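Local atomic coordinates of penicillin-binding protein (Bacillus halodurans, PDB entry 3TG9), a protein that probably acts as a serine penicillin-binding protein of the beta-lactamase family, recognising beta-lactams or peptidoglycan-like peptides, though its natural substrate is not established. Residues 174-179 with 189-194; 126-131 with 193-198; 8-13 with 321-326; 206-209 with 213-216. All coordinates share one frame; numbering follows the deposited sequence.

Interaction 1 (174-179 with 189-194)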
loop_
_atom_site.group_PDB
_atom_site.type_symbol
_atom_site.label_atom_id
_atom_site.label_comp_id
_atom_site.label_asym_id
_atom_site.label_seq_id
_atom_site.Cartn_x
_atom_site.Cartn_y
_atom_site.Cartn_z
ATOM N N GLU B 174 19.758 -9.033 4.627
ATOM C CA GLU B 174 21.137 -8.750 4.270
ATOM C C GLU B 174 21.913 -10.043 4.039
ATOM O O GLU B 174 22.657 -10.163 3.063
ATOM C CB GLU B 174 21.817 -7.920 5.359
ATOM C CG GLU B 174 21.532 -6.437 5.269
ATOM C CD GLU B 174 22.012 -5.680 6.492
ATOM O OE1 GLU B 174 22.244 -6.315 7.541
ATOM O OE2 GLU B 174 22.142 -4.442 6.408
ATOM N N TYR B 175 21.738 -11.009 4.937
ATOM C CA TYR B 175 22.442 -12.274 4.806
ATOM C C TYR B 175 22.101 -12.959 3.480
ATOM O O TYR B 175 22.994 -13.355 2.726
ATOM C CB TYR B 175 22.157 -13.214 5.982
ATOM C CG TYR B 175 23.015 -14.468 5.918
ATOM C CD1 TYR B 175 24.182 -14.574 6.668
ATOM C CD2 TYR B 175 22.685 -15.522 5.072
ATOM C CE1 TYR B 175 24.987 -15.702 6.593
ATOM C CE2 TYR B 175 23.486 -16.659 4.993
ATOM C CZ TYR B 175 24.634 -16.742 5.758
ATOM O OH TYR B 175 25.441 -17.864 5.690
ATOM N N VAL B 176 20.810 -13.079 3.190
ATOM C CA VAL B 176 20.374 -13.834 2.021
ATOM C C VAL B 176 20.769 -13.172 0.708
ATOM O O VAL B 176 21.257 -13.834 -0.208
ATOM C CB VAL B 176 18.854 -14.099 2.047
ATOM C CG1 VAL B 176 18.395 -14.710 0.733
ATOM C CG2 VAL B 176 18.499 -15.015 3.212
ATOM N N GLU B 177 20.554 -11.865 0.613
ATOM C CA GLU B 177 20.898 -11.122 -0.594
ATOM C C GLU B 177 22.405 -11.212 -0.878
ATOM O O GLU B 177 22.841 -11.221 -2.038
ATOM C CB GLU B 177 20.415 -9.660 -0.472
ATOM C CG GLU B 177 18.894 -9.568 -0.212
ATOM C CD GLU B 177 18.352 -8.143 -0.084
ATOM O OE1 GLU B 177 19.054 -7.263 0.465
ATOM O OE2 GLU B 177 17.197 -7.909 -0.515
ATOM N N ALA B 178 23.197 -11.312 0.185
ATOM C CA ALA B 178 24.648 -11.385 0.057
ATOM C C ALA B 178 25.154 -12.822 -0.152
ATOM O O ALA B 178 25.925 -13.092 -1.071
ATOM C CB ALA B 178 25.309 -10.760 1.281
ATOM N N ASN B 179 24.705 -13.739 0.699
ATOM C CA ASN B 179 25.209 -15.108 0.703
ATOM C C ASN B 179 24.422 -16.082 -0.156
ATOM O O ASN B 179 24.845 -17.224 -0.353
ATOM C CB ASN B 179 25.271 -15.631 2.132
ATOM C CG ASN B 179 26.181 -14.807 3.003
ATOM O OD1 ASN B 179 27.398 -14.843 2.849
ATOM N ND2 ASN B 179 25.599 -14.049 3.919
ATOM N N SER B 189 16.836 -9.919 -7.653
ATOM C CA SER B 189 16.021 -10.462 -6.571
ATOM C C SER B 189 16.279 -9.730 -5.271
ATOM O O SER B 189 17.361 -9.179 -5.068
ATOM C CB SER B 189 16.320 -11.956 -6.365
ATOM O OG SER B 189 15.834 -12.721 -7.450
ATOM N N GLY B 190 15.289 -9.739 -4.380
ATOM C CA GLY B 190 15.424 -9.054 -3.106
ATOM C C GLY B 190 14.187 -9.106 -2.221
ATOM O O GLY B 190 13.103 -9.558 -2.621
ATOM N N TYR B 191 14.363 -8.644 -0.992
ATOM C CA TYR B 191 13.259 -8.537 -0.061
ATOM C C TYR B 191 12.752 -7.109 -0.135
ATOM O O TYR B 191 13.141 -6.253 0.660
ATOM C CB TYR B 191 13.717 -8.926 1.343
ATOM C CG TYR B 191 14.087 -10.390 1.428
ATOM C CD1 TYR B 191 13.219 -11.303 2.001
ATOM C CD2 TYR B 191 15.288 -10.862 0.907
ATOM C CE1 TYR B 191 13.533 -12.642 2.073
ATOM C CE2 TYR B 191 15.612 -12.217 0.978
ATOM C CZ TYR B 191 14.724 -13.096 1.564
ATOM O OH TYR B 191 15.002 -14.443 1.640
ATOM N N PHE B 192 11.920 -6.852 -1.140
ATOM C CA PHE B 192 11.404 -5.515 -1.389
ATOM C C PHE B 192 10.242 -5.231 -0.451
ATOM O O PHE B 192 9.499 -6.145 -0.076
ATOM C CB PHE B 192 10.927 -5.361 -2.839
ATOM C CG PHE B 192 11.949 -5.749 -3.866
ATOM C CD1 PHE B 192 13.295 -5.523 -3.640
ATOM C CD2 PHE B 192 11.558 -6.325 -5.066
ATOM C CE1 PHE B 192 14.238 -5.878 -4.586
ATOM C CE2 PHE B 192 12.495 -6.686 -6.017
ATOM C CZ PHE B 192 13.834 -6.464 -5.780
ATOM N N ALA B 193 10.094 -3.962 -0.082
ATOM C CA ALA B 193 8.992 -3.518 0.759
ATOM C C ALA B 193 7.987 -2.802 -0.121
ATOM O O ALA B 193 8.365 -2.169 -1.099
ATOM C CB ALA B 193 9.494 -2.593 1.855
ATOM N N PHE B 194 6.707 -2.907 0.231
ATOM C CA PHE B 194 5.636 -2.371 -0.597
ATOM C C PHE B 194 5.768 -0.864 -0.806
ATOM O O PHE B 194 5.372 -0.341 -1.849
ATOM C CB PHE B 194 4.268 -2.665 0.034
ATOM C CG PHE B 194 3.815 -4.095 -0.099
ATOM C CD1 PHE B 194 3.762 -4.713 -1.347
ATOM C CD2 PHE B 194 3.413 -4.816 1.021
ATOM C CE1 PHE B 194 3.338 -6.024 -1.468
ATOM C CE2 PHE B 194 2.981 -6.121 0.906
ATOM C CZ PHE B 194 2.944 -6.732 -0.338
#
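On the flank of helix 172-182 formed by V176 and E177, the chain that leaves this helix comes back as a loop and lays G190 and Y191 against it, in the helical part of a beta-lactamase-type fold. A single hydrogen bond joins 174-179 to 189-194: Y191 N gives its hydrogen to E177 OE2 (3.0 Å). At the hydrogen the angle is 168°, and the N-H points at the oxygen nearly along the carboxylate C-O bond. E177 gets there by stretching out fully beyond CG (chi2 -180°), which carries a helix carboxylate across to the loop backbone. The same OE2 comes within 3.3 Å of G190 CA, where the glycine has no side chain to hinder the approach. V176 and E177 both meet the Y191 ring at its edge rather than over a face. Near the root of the ring, E177 OE2 is 3.8 Å from Y191 CD2, with carboxylate and ring planes 54° apart. Further out, V176 CG1 packs 3.7 Å from Y191 CE2 and 3.5 Å from Y191 OH, the two side chains crossing at about a right angle. The CD2-CE2 edge thus faces the helix, with a polar contact at one end and an apolar one at the other. Helix 58-70 closes around this group: its F60 touches both V176 and Y191, while Q67 OE1 is hydrogen-bonded to Y175 OH. Strand 231-232 also holds the loop, through a backbone hydrogen bond between Y231 and G190.

Interaction 2 (126-131 with 193-198)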
loop_
_atom_site.group_PDB
_atom_site.type_symbol
_atom_site.label_atom_id
_atom_site.label_comp_id
_atom_site.label_asym_id
_atom_site.label_seq_id
_atom_site.Cartn_x
_atom_site.Cartn_y
_atom_site.Cartn_z
ATOM N N HIS B 126 4.084 -2.422 10.238
ATOM C CA HIS B 126 5.066 -2.399 11.306
ATOM C C HIS B 126 5.768 -3.747 11.502
ATOM O O HIS B 126 6.529 -3.930 12.454
ATOM C CB HIS B 126 4.475 -1.816 12.588
ATOM C CG HIS B 126 4.286 -0.332 12.515
ATOM N ND1 HIS B 126 3.079 0.283 12.760
ATOM C CD2 HIS B 126 5.149 0.656 12.170
ATOM C CE1 HIS B 126 3.212 1.588 12.600
ATOM N NE2 HIS B 126 4.458 1.842 12.240
ATOM N N LEU B 127 5.529 -4.672 10.574
ATOM C CA LEU B 127 6.267 -5.935 10.531
ATOM C C LEU B 127 7.476 -5.792 9.629
ATOM O O LEU B 127 7.485 -6.301 8.512
ATOM C CB LEU B 127 5.376 -7.052 9.997
ATOM C CG LEU B 127 4.243 -7.381 10.959
ATOM C CD1 LEU B 127 3.129 -8.150 10.266
ATOM C CD2 LEU B 127 4.815 -8.160 12.128
ATOM N N ARG B 128 8.500 -5.103 10.118
ATOM C CA ARG B 128 9.645 -4.771 9.284
ATOM C C ARG B 128 10.898 -5.574 9.631
ATOM O O ARG B 128 11.787 -5.743 8.797
ATOM C CB ARG B 128 9.892 -3.270 9.360
ATOM C CG ARG B 128 8.597 -2.495 9.283
ATOM C CD ARG B 128 8.785 -1.156 8.617
ATOM N NE ARG B 128 9.020 -1.280 7.187
ATOM C CZ ARG B 128 8.346 -0.626 6.237
ATOM N NH1 ARG B 128 8.668 -0.814 4.966
ATOM N NH2 ARG B 128 7.359 0.213 6.538
ATOM N N ARG B 129 10.952 -6.074 10.861
ATOM C CA ARG B 129 12.045 -6.928 11.289
ATOM C C ARG B 129 11.446 -8.241 11.739
ATOM O O ARG B 129 10.282 -8.296 12.134
ATOM C CB ARG B 129 12.814 -6.300 12.448
ATOM C CG ARG B 129 13.350 -4.905 12.179
ATOM C CD ARG B 129 14.399 -4.909 11.084
ATOM N NE ARG B 129 15.249 -6.098 11.128
ATOM C CZ ARG B 129 16.300 -6.242 11.931
ATOM N NH1 ARG B 129 16.638 -5.273 12.777
ATOM N NH2 ARG B 129 17.014 -7.360 11.891
ATOM N N LEU B 130 12.238 -9.302 11.676
ATOM C CA LEU B 130 11.752 -10.617 12.045
ATOM C C LEU B 130 11.280 -10.648 13.496
ATOM O O LEU B 130 10.319 -11.339 13.829
ATOM C CB LEU B 130 12.831 -11.670 11.801
ATOM C CG LEU B 130 13.294 -11.834 10.349
ATOM C CD1 LEU B 130 14.144 -13.068 10.213
ATOM C CD2 LEU B 130 12.112 -11.904 9.411
ATOM N N LYS B 131 11.951 -9.896 14.361
ATOM C CA LYS B 131 11.556 -9.870 15.764
ATOM C C LYS B 131 10.140 -9.351 15.957
ATOM O O LYS B 131 9.499 -9.645 16.964
ATOM C CB LYS B 131 12.557 -9.086 16.622
ATOM C CG LYS B 131 13.509 -8.186 15.848
ATOM C CD LYS B 131 12.982 -6.770 15.736
ATOM C CE LYS B 131 12.599 -6.228 17.102
ATOM N NZ LYS B 131 13.725 -6.351 18.063
ATOM N N ALA B 193 10.094 -3.962 -0.082
ATOM C CA ALA B 193 8.992 -3.518 0.759
ATOM C C ALA B 193 7.987 -2.802 -0.121
ATOM O O ALA B 193 8.365 -2.169 -1.099
ATOM C CB ALA B 193 9.494 -2.593 1.855
ATOM N N PHE B 194 6.707 -2.907 0.231
ATOM C CA PHE B 194 5.636 -2.371 -0.597
ATOM C C PHE B 194 5.768 -0.864 -0.806
ATOM O O PHE B 194 5.372 -0.341 -1.849
ATOM C CB PHE B 194 4.268 -2.665 0.034
ATOM C CG PHE B 194 3.815 -4.095 -0.099
ATOM C CD1 PHE B 194 3.762 -4.713 -1.347
ATOM C CD2 PHE B 194 3.413 -4.816 1.021
ATOM C CE1 PHE B 194 3.338 -6.024 -1.468
ATOM C CE2 PHE B 194 2.981 -6.121 0.906
ATOM C CZ PHE B 194 2.944 -6.732 -0.338
ATOM N N ASP B 195 6.304 -0.162 0.190
ATOM C CA ASP B 195 6.313 1.303 0.148
ATOM C C ASP B 195 7.585 1.807 -0.521
ATOM O O ASP B 195 7.788 3.011 -0.672
ATOM C CB ASP B 195 6.119 1.917 1.544
ATOM C CG ASP B 195 7.135 1.413 2.553
ATOM O OD1 ASP B 195 7.638 0.281 2.393
ATOM O OD2 ASP B 195 7.438 2.147 3.509
ATOM N N THR B 196 8.427 0.868 -0.945
ATOM C CA THR B 196 9.633 1.207 -1.687
ATOM C C THR B 196 9.841 0.231 -2.841
ATOM O O THR B 196 10.971 -0.109 -3.176
ATOM C CB THR B 196 10.889 1.232 -0.780
ATOM O OG1 THR B 196 11.065 -0.047 -0.163
ATOM C CG2 THR B 196 10.748 2.286 0.322
ATOM N N LEU B 197 8.746 -0.204 -3.456
ATOM C CA LEU B 197 8.836 -1.143 -4.573
ATOM C C LEU B 197 9.663 -0.579 -5.733
ATOM O O LEU B 197 9.391 0.515 -6.226
ATOM C CB LEU B 197 7.444 -1.530 -5.081
ATOM C CG LEU B 197 6.682 -2.668 -4.402
ATOM C CD1 LEU B 197 5.500 -3.048 -5.267
ATOM C CD2 LEU B 197 7.578 -3.885 -4.160
ATOM N N PRO B 198 10.670 -1.343 -6.188
ATOM C CA PRO B 198 11.512 -0.865 -7.285
ATOM C C PRO B 198 10.835 -1.142 -8.621
ATOM O O PRO B 198 9.763 -1.747 -8.649
ATOM C CB PRO B 198 12.791 -1.694 -7.140
ATOM C CG PRO B 198 12.553 -2.626 -5.935
ATOM C CD PRO B 198 11.089 -2.669 -5.712
#
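R128 and D195 reach toward each other from opposite directions and form a salt bridge between two loops, the D195 side being a type I beta turn over residues 193-196, closed by T196 N to A193 O (3.0 Å). The bridge is one-pronged: R128 NH1 donates to D195 OD1 at 3.0 Å, with 159° at the hydrogen. NH1 approaches OD1 on its syn side, tilted 21° out of the carboxylate plane, whereas OD1 lies in the guanidinium plane. With the two planes 41° apart, the groups are not paired flat, and R128 NH2 stays 3.6 Å from D195 OD2. D195 turns its carboxylate toward the arginine with CG between its own backbone N and carbonyl carbon, and the R128 chain bends at chi2 and chi3 before its guanidinium meets it. D132 OD2 accepts the backbone N-H groups of R128 and R129, tying down the loop that presents the arginine. The turn also lies at the subunit boundary, where D195 packs on Y218 of the second subunit. Beside the bridge, the methyl group of A193 meets the guanidinium at its edge, CB lying 3.7 Å from R128 NH1.

Interaction 3 (8-13 with 321-326)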
loop_
_atom_site.group_PDB
_atom_site.type_symbol
_atom_site.label_atom_id
_atom_site.label_comp_id
_atom_site.label_asym_id
_atom_site.label_seq_id
_atom_site.Cartn_x
_atom_site.Cartn_y
_atom_site.Cartn_z
ATOM N N HIS B 8 3.442 -20.334 -23.638
ATOM C CA HIS B 8 2.448 -19.288 -23.868
ATOM C C HIS B 8 1.032 -19.860 -23.918
ATOM O O HIS B 8 0.094 -19.311 -23.317
ATOM C CB HIS B 8 2.762 -18.527 -25.155
ATOM C CG HIS B 8 4.129 -17.918 -25.177
ATOM N ND1 HIS B 8 4.355 -16.579 -24.933
ATOM C CD2 HIS B 8 5.344 -18.467 -25.417
ATOM C CE1 HIS B 8 5.651 -16.330 -25.020
ATOM N NE2 HIS B 8 6.274 -17.457 -25.314
ATOM N N THR B 9 0.890 -20.967 -24.641
ATOM C CA THR B 9 -0.395 -21.625 -24.804
ATOM C C THR B 9 -0.884 -22.147 -23.467
ATOM O O THR B 9 -2.075 -22.074 -23.148
ATOM C CB THR B 9 -0.286 -22.809 -25.773
ATOM O OG1 THR B 9 0.313 -22.370 -26.999
ATOM C CG2 THR B 9 -1.660 -23.389 -26.052
ATOM N N ILE B 10 0.048 -22.682 -22.686
ATOM C CA ILE B 10 -0.282 -23.208 -21.368
ATOM C C ILE B 10 -0.868 -22.105 -20.488
ATOM O O ILE B 10 -1.938 -22.262 -19.889
ATOM C CB ILE B 10 0.953 -23.839 -20.691
ATOM C CG1 ILE B 10 1.333 -25.151 -21.391
ATOM C CG2 ILE B 10 0.681 -24.087 -19.213
ATOM C CD1 ILE B 10 2.759 -25.617 -21.120
ATOM N N MET B 11 -0.169 -20.980 -20.425
ATOM C CA MET B 11 -0.610 -19.856 -19.601
ATOM C C MET B 11 -1.898 -19.210 -20.105
ATOM O O MET B 11 -2.754 -18.802 -19.313
ATOM C CB MET B 11 0.517 -18.837 -19.447
ATOM C CG MET B 11 1.578 -19.348 -18.493
ATOM S SD MET B 11 2.980 -18.270 -18.285
ATOM C CE MET B 11 2.199 -16.915 -17.389
ATOM N N GLU B 12 -2.036 -19.151 -21.425
ATOM C CA GLU B 12 -3.231 -18.606 -22.052
ATOM C C GLU B 12 -4.435 -19.467 -21.716
ATOM O O GLU B 12 -5.515 -18.956 -21.426
ATOM C CB GLU B 12 -3.041 -18.535 -23.567
ATOM C CG GLU B 12 -3.803 -17.404 -24.242
ATOM C CD GLU B 12 -2.989 -16.747 -25.348
ATOM O OE1 GLU B 12 -1.899 -17.273 -25.674
ATOM O OE2 GLU B 12 -3.430 -15.703 -25.886
ATOM N N ASP B 13 -4.236 -20.782 -21.746
ATOM C CA ASP B 13 -5.313 -21.727 -21.486
ATOM C C ASP B 13 -5.737 -21.708 -20.023
ATOM O O ASP B 13 -6.920 -21.869 -19.699
ATOM C CB ASP B 13 -4.893 -23.138 -21.907
ATOM C CG ASP B 13 -4.777 -23.285 -23.417
ATOM O OD1 ASP B 13 -5.628 -22.720 -24.141
ATOM O OD2 ASP B 13 -3.835 -23.964 -23.882
ATOM N N TYR B 321 -0.076 -23.855 -10.060
ATOM C CA TYR B 321 0.029 -25.299 -9.969
ATOM C C TYR B 321 -0.415 -25.975 -11.259
ATOM O O TYR B 321 0.294 -26.817 -11.802
ATOM C CB TYR B 321 -0.813 -25.824 -8.819
ATOM C CG TYR B 321 -0.911 -27.323 -8.830
ATOM C CD1 TYR B 321 -2.067 -27.960 -9.261
ATOM C CD2 TYR B 321 0.163 -28.106 -8.431
ATOM C CE1 TYR B 321 -2.155 -29.336 -9.282
ATOM C CE2 TYR B 321 0.085 -29.483 -8.445
ATOM C CZ TYR B 321 -1.077 -30.093 -8.870
ATOM O OH TYR B 321 -1.160 -31.468 -8.881
ATOM N N ASP B 322 -1.598 -25.607 -11.735
ATOM C CA ASP B 322 -2.129 -26.154 -12.976
ATOM C C ASP B 322 -1.194 -25.884 -14.143
ATOM O O ASP B 322 -1.058 -26.711 -15.040
ATOM C CB ASP B 322 -3.509 -25.573 -13.265
ATOM C CG ASP B 322 -4.469 -25.776 -12.119
ATOM O OD1 ASP B 322 -4.835 -26.940 -11.854
ATOM O OD2 ASP B 322 -4.851 -24.770 -11.478
ATOM N N VAL B 323 -0.544 -24.727 -14.129
ATOM C CA VAL B 323 0.425 -24.401 -15.171
ATOM C C VAL B 323 1.687 -25.227 -14.969
ATOM O O VAL B 323 2.314 -25.666 -15.936
ATOM C CB VAL B 323 0.741 -22.888 -15.211
ATOM C CG1 VAL B 323 1.978 -22.596 -16.065
ATOM C CG2 VAL B 323 -0.462 -22.124 -15.734
ATOM N N MET B 324 2.045 -25.461 -13.711
ATOM C CA MET B 324 3.209 -26.286 -13.402
ATOM C C MET B 324 3.026 -27.740 -13.859
ATOM O O MET B 324 3.937 -28.334 -14.435
ATOM C CB MET B 324 3.534 -26.240 -11.911
ATOM C CG MET B 324 4.297 -27.469 -11.411
ATOM S SD MET B 324 5.877 -27.004 -10.684
ATOM C CE MET B 324 5.884 -28.044 -9.235
ATOM N N ALA B 325 1.851 -28.304 -13.594
ATOM C CA ALA B 325 1.534 -29.658 -14.038
ATOM C C ALA B 325 1.592 -29.763 -15.565
ATOM O O ALA B 325 2.154 -30.713 -16.107
ATOM C CB ALA B 325 0.167 -30.080 -13.523
ATOM N N ALA B 326 1.015 -28.777 -16.250
ATOM C CA ALA B 326 1.021 -28.739 -17.711
ATOM C C ALA B 326 2.432 -28.769 -18.265
ATOM O O ALA B 326 2.678 -29.360 -19.317
ATOM C CB ALA B 326 0.288 -27.516 -18.220
#
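I10 points its branched side chain at helix 321-326 and touches two residues one turn apart there. Its CG2 methyl does most of the touching, lying 3.7 Å from V323 CG1 and 3.6 Å from A326 CB. That methyl is placed by a first torsion that sets CG2 anti to the backbone N while CG1 stands beside it (chi1 -71°). I10 CG1 follows at 4.1 Å from A326 CB. V323 answers with its CG1, which is also met by the neighbouring residue of the first helix: M11 CG lies 4.1 Å away. The side chains of I10 and V323 are inclined to each other, and so are those of M11 and V323. Carbon meets carbon throughout and no hydrogen bond crosses between the segments, so the contact is van der Waals packing of methyl and methylene groups. The two short helical segments run roughly antiparallel, their N-to-C directions 147° apart and their axes approaching to 9.7 Å. This is the pairing of N-terminal and C-terminal helices beside the large antiparallel sheet that is characteristic of serine beta-lactamases and related penicillin-binding proteins. Further out, W14 touches D322 and V323, and L16 touches both M11 and V323, so the chain just after the first helix adds to the packing around V323. M11 also reaches L34 of strand 30-34, and H8 touches A32 of the same strand. On the second helix, M324 turns from the first helix to H299, A301 and Y303 of strand 296-303, while the ring of Y321 meets that of H299.

Interaction 4 (206-209 with 213-216)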
loop_
_atom_site.group_PDB
_atom_site.type_symbol
_atom_site.label_atom_id
_atom_site.label_comp_id
_atom_site.label_asym_id
_atom_site.label_seq_id
_atom_site.Cartn_x
_atom_site.Cartn_y
_atom_site.Cartn_z
ATOM N N ILE B 206 -5.797 -9.345 -5.748
ATOM C CA ILE B 206 -6.763 -10.160 -5.035
ATOM C C ILE B 206 -8.130 -9.967 -5.669
ATOM O O ILE B 206 -8.613 -8.837 -5.783
ATOM C CB ILE B 206 -6.895 -9.728 -3.558
ATOM C CG1 ILE B 206 -5.534 -9.694 -2.858
ATOM C CG2 ILE B 206 -7.863 -10.642 -2.829
ATOM C CD1 ILE B 206 -5.597 -9.142 -1.429
ATOM N N ASP B 207 -8.758 -11.066 -6.072
ATOM C CA ASP B 207 -10.093 -11.004 -6.647
ATOM C C ASP B 207 -11.120 -11.389 -5.602
ATOM O O ASP B 207 -10.964 -12.401 -4.911
ATOM C CB ASP B 207 -10.166 -11.871 -7.901
ATOM C CG ASP B 207 -9.432 -11.241 -9.067
ATOM O OD1 ASP B 207 -9.893 -10.189 -9.561
ATOM O OD2 ASP B 207 -8.381 -11.771 -9.482
ATOM N N LEU B 208 -12.156 -10.568 -5.469
ATOM C CA LEU B 208 -13.008 -10.633 -4.290
ATOM C C LEU B 208 -14.383 -11.230 -4.543
ATOM O O LEU B 208 -14.895 -11.192 -5.664
ATOM C CB LEU B 208 -13.148 -9.244 -3.674
ATOM C CG LEU B 208 -11.858 -8.723 -3.048
ATOM C CD1 LEU B 208 -11.908 -7.218 -2.843
ATOM C CD2 LEU B 208 -11.581 -9.460 -1.738
ATOM N N GLU B 209 -14.974 -11.771 -3.479
ATOM C CA GLU B 209 -16.325 -12.328 -3.520
ATOM C C GLU B 209 -17.351 -11.359 -4.123
ATOM O O GLU B 209 -18.422 -11.777 -4.560
ATOM C CB GLU B 209 -16.767 -12.744 -2.106
ATOM C CG GLU B 209 -18.093 -13.513 -2.047
ATOM C CD GLU B 209 -18.391 -14.094 -0.668
ATOM O OE1 GLU B 209 -18.795 -13.318 0.232
ATOM O OE2 GLU B 209 -18.223 -15.325 -0.491
ATOM N N TRP B 213 -11.556 -6.144 -7.771
ATOM C CA TRP B 213 -10.202 -6.455 -7.315
ATOM C C TRP B 213 -9.575 -5.425 -6.376
ATOM O O TRP B 213 -10.067 -4.305 -6.225
ATOM C CB TRP B 213 -9.252 -6.805 -8.467
ATOM C CG TRP B 213 -8.893 -5.737 -9.490
ATOM C CD1 TRP B 213 -9.229 -5.742 -10.816
ATOM C CD2 TRP B 213 -8.060 -4.576 -9.299
ATOM N NE1 TRP B 213 -8.691 -4.646 -11.451
ATOM C CE2 TRP B 213 -7.966 -3.918 -10.546
ATOM C CE3 TRP B 213 -7.401 -4.021 -8.196
ATOM C CZ2 TRP B 213 -7.247 -2.728 -10.717
ATOM C CZ3 TRP B 213 -6.685 -2.843 -8.369
ATOM C CH2 TRP B 213 -6.618 -2.207 -9.618
ATOM N N LYS B 214 -8.496 -5.834 -5.724
ATOM C CA LYS B 214 -7.679 -4.919 -4.947
ATOM C C LYS B 214 -6.271 -5.472 -4.923
ATOM O O LYS B 214 -6.064 -6.640 -5.229
ATOM C CB LYS B 214 -8.233 -4.740 -3.531
ATOM C CG LYS B 214 -8.042 -5.928 -2.600
ATOM C CD LYS B 214 -8.671 -5.651 -1.239
ATOM C CE LYS B 214 -8.389 -6.780 -0.248
ATOM N NZ LYS B 214 -8.890 -6.442 1.118
ATOM N N THR B 215 -5.294 -4.631 -4.610
ATOM C CA THR B 215 -3.922 -5.105 -4.492
ATOM C C THR B 215 -3.644 -5.582 -3.062
ATOM O O THR B 215 -4.403 -5.283 -2.149
ATOM C CB THR B 215 -2.903 -4.046 -4.954
ATOM O OG1 THR B 215 -3.096 -2.828 -4.219
ATOM C CG2 THR B 215 -3.090 -3.767 -6.435
ATOM N N ASN B 216 -2.565 -6.339 -2.880
ATOM C CA ASN B 216 -2.322 -7.022 -1.616
ATOM C C ASN B 216 -1.480 -6.227 -0.615
ATOM O O ASN B 216 -0.947 -6.794 0.337
ATOM C CB ASN B 216 -1.691 -8.386 -1.876
ATOM C CG ASN B 216 -0.370 -8.284 -2.598
ATOM O OD1 ASN B 216 0.065 -7.197 -2.968
ATOM N ND2 ASN B 216 0.283 -9.425 -2.805
#
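I206 and K214 face each other as an antiparallel hydrogen-bonded pair in the beta hairpin of strands 205-207 and 213-215, and with W213 they account for most of the buried surface. The backbones are joined twice, by I206 N to K214 O (2.8 Å) and K214 N to I206 O (3.0 Å). Both side chains project from the same face of the hairpin. I206 CD1 lies against the methylenes of the lysine, 3.8 Å from K214 CE, and also reaches N216, ending 3.9 Å from its CA. K214 leaves the backbone with CG between its N and carbonyl carbon (chi1 73°), then runs straight outward. L208 crosses this chain at about a right angle, bringing CD1 to 3.9 Å from K214 CD. W213 belongs to the other face, where it pairs with D207 in a non-hydrogen-bonded position. D207 OD1 approaches W213 CB at 3.6 Å, carboxylate and indole planes being perpendicular, while W213 CA makes a CA-H...O contact of 3.2 Å to I206 O. The indole turns from the hairpin partner and meets Y205 edge-to-face, with R39 in a cation-pi contact. W213 and K214 also pack on D195 of the second subunit. K214 therefore works in two ways: its aliphatic chain is a hydrophobic surface for I206 and L208, while its ammonium group forms a salt bridge with E116. The charge is thus probably balanced away from the apolar packing, and the strand pairing itself rests on backbone bonds.

How the interactions relate
Interaction 3 joins helices near the two ends of the modelled chain and encloses the other three in sequence. Interactions 1 and 2 end on the same loop, sharing A193 and F194, and their centres lie 11 Å apart; F192 of one packs on P198 of the other. Interaction 4 follows along the chain, its centre 21 Å from that of interaction 2, yet F194 CE1 touches N216 OD1 at 3.8 Å. Interaction 3 stands apart beside the large sheet, its nearest atoms about 13 Å from interaction 4 and about 17 Å from interaction 1. Residues 189-198 thus link helix 172-182 to the hairpin region, where interactions 2 and 4 both meet the second subunit.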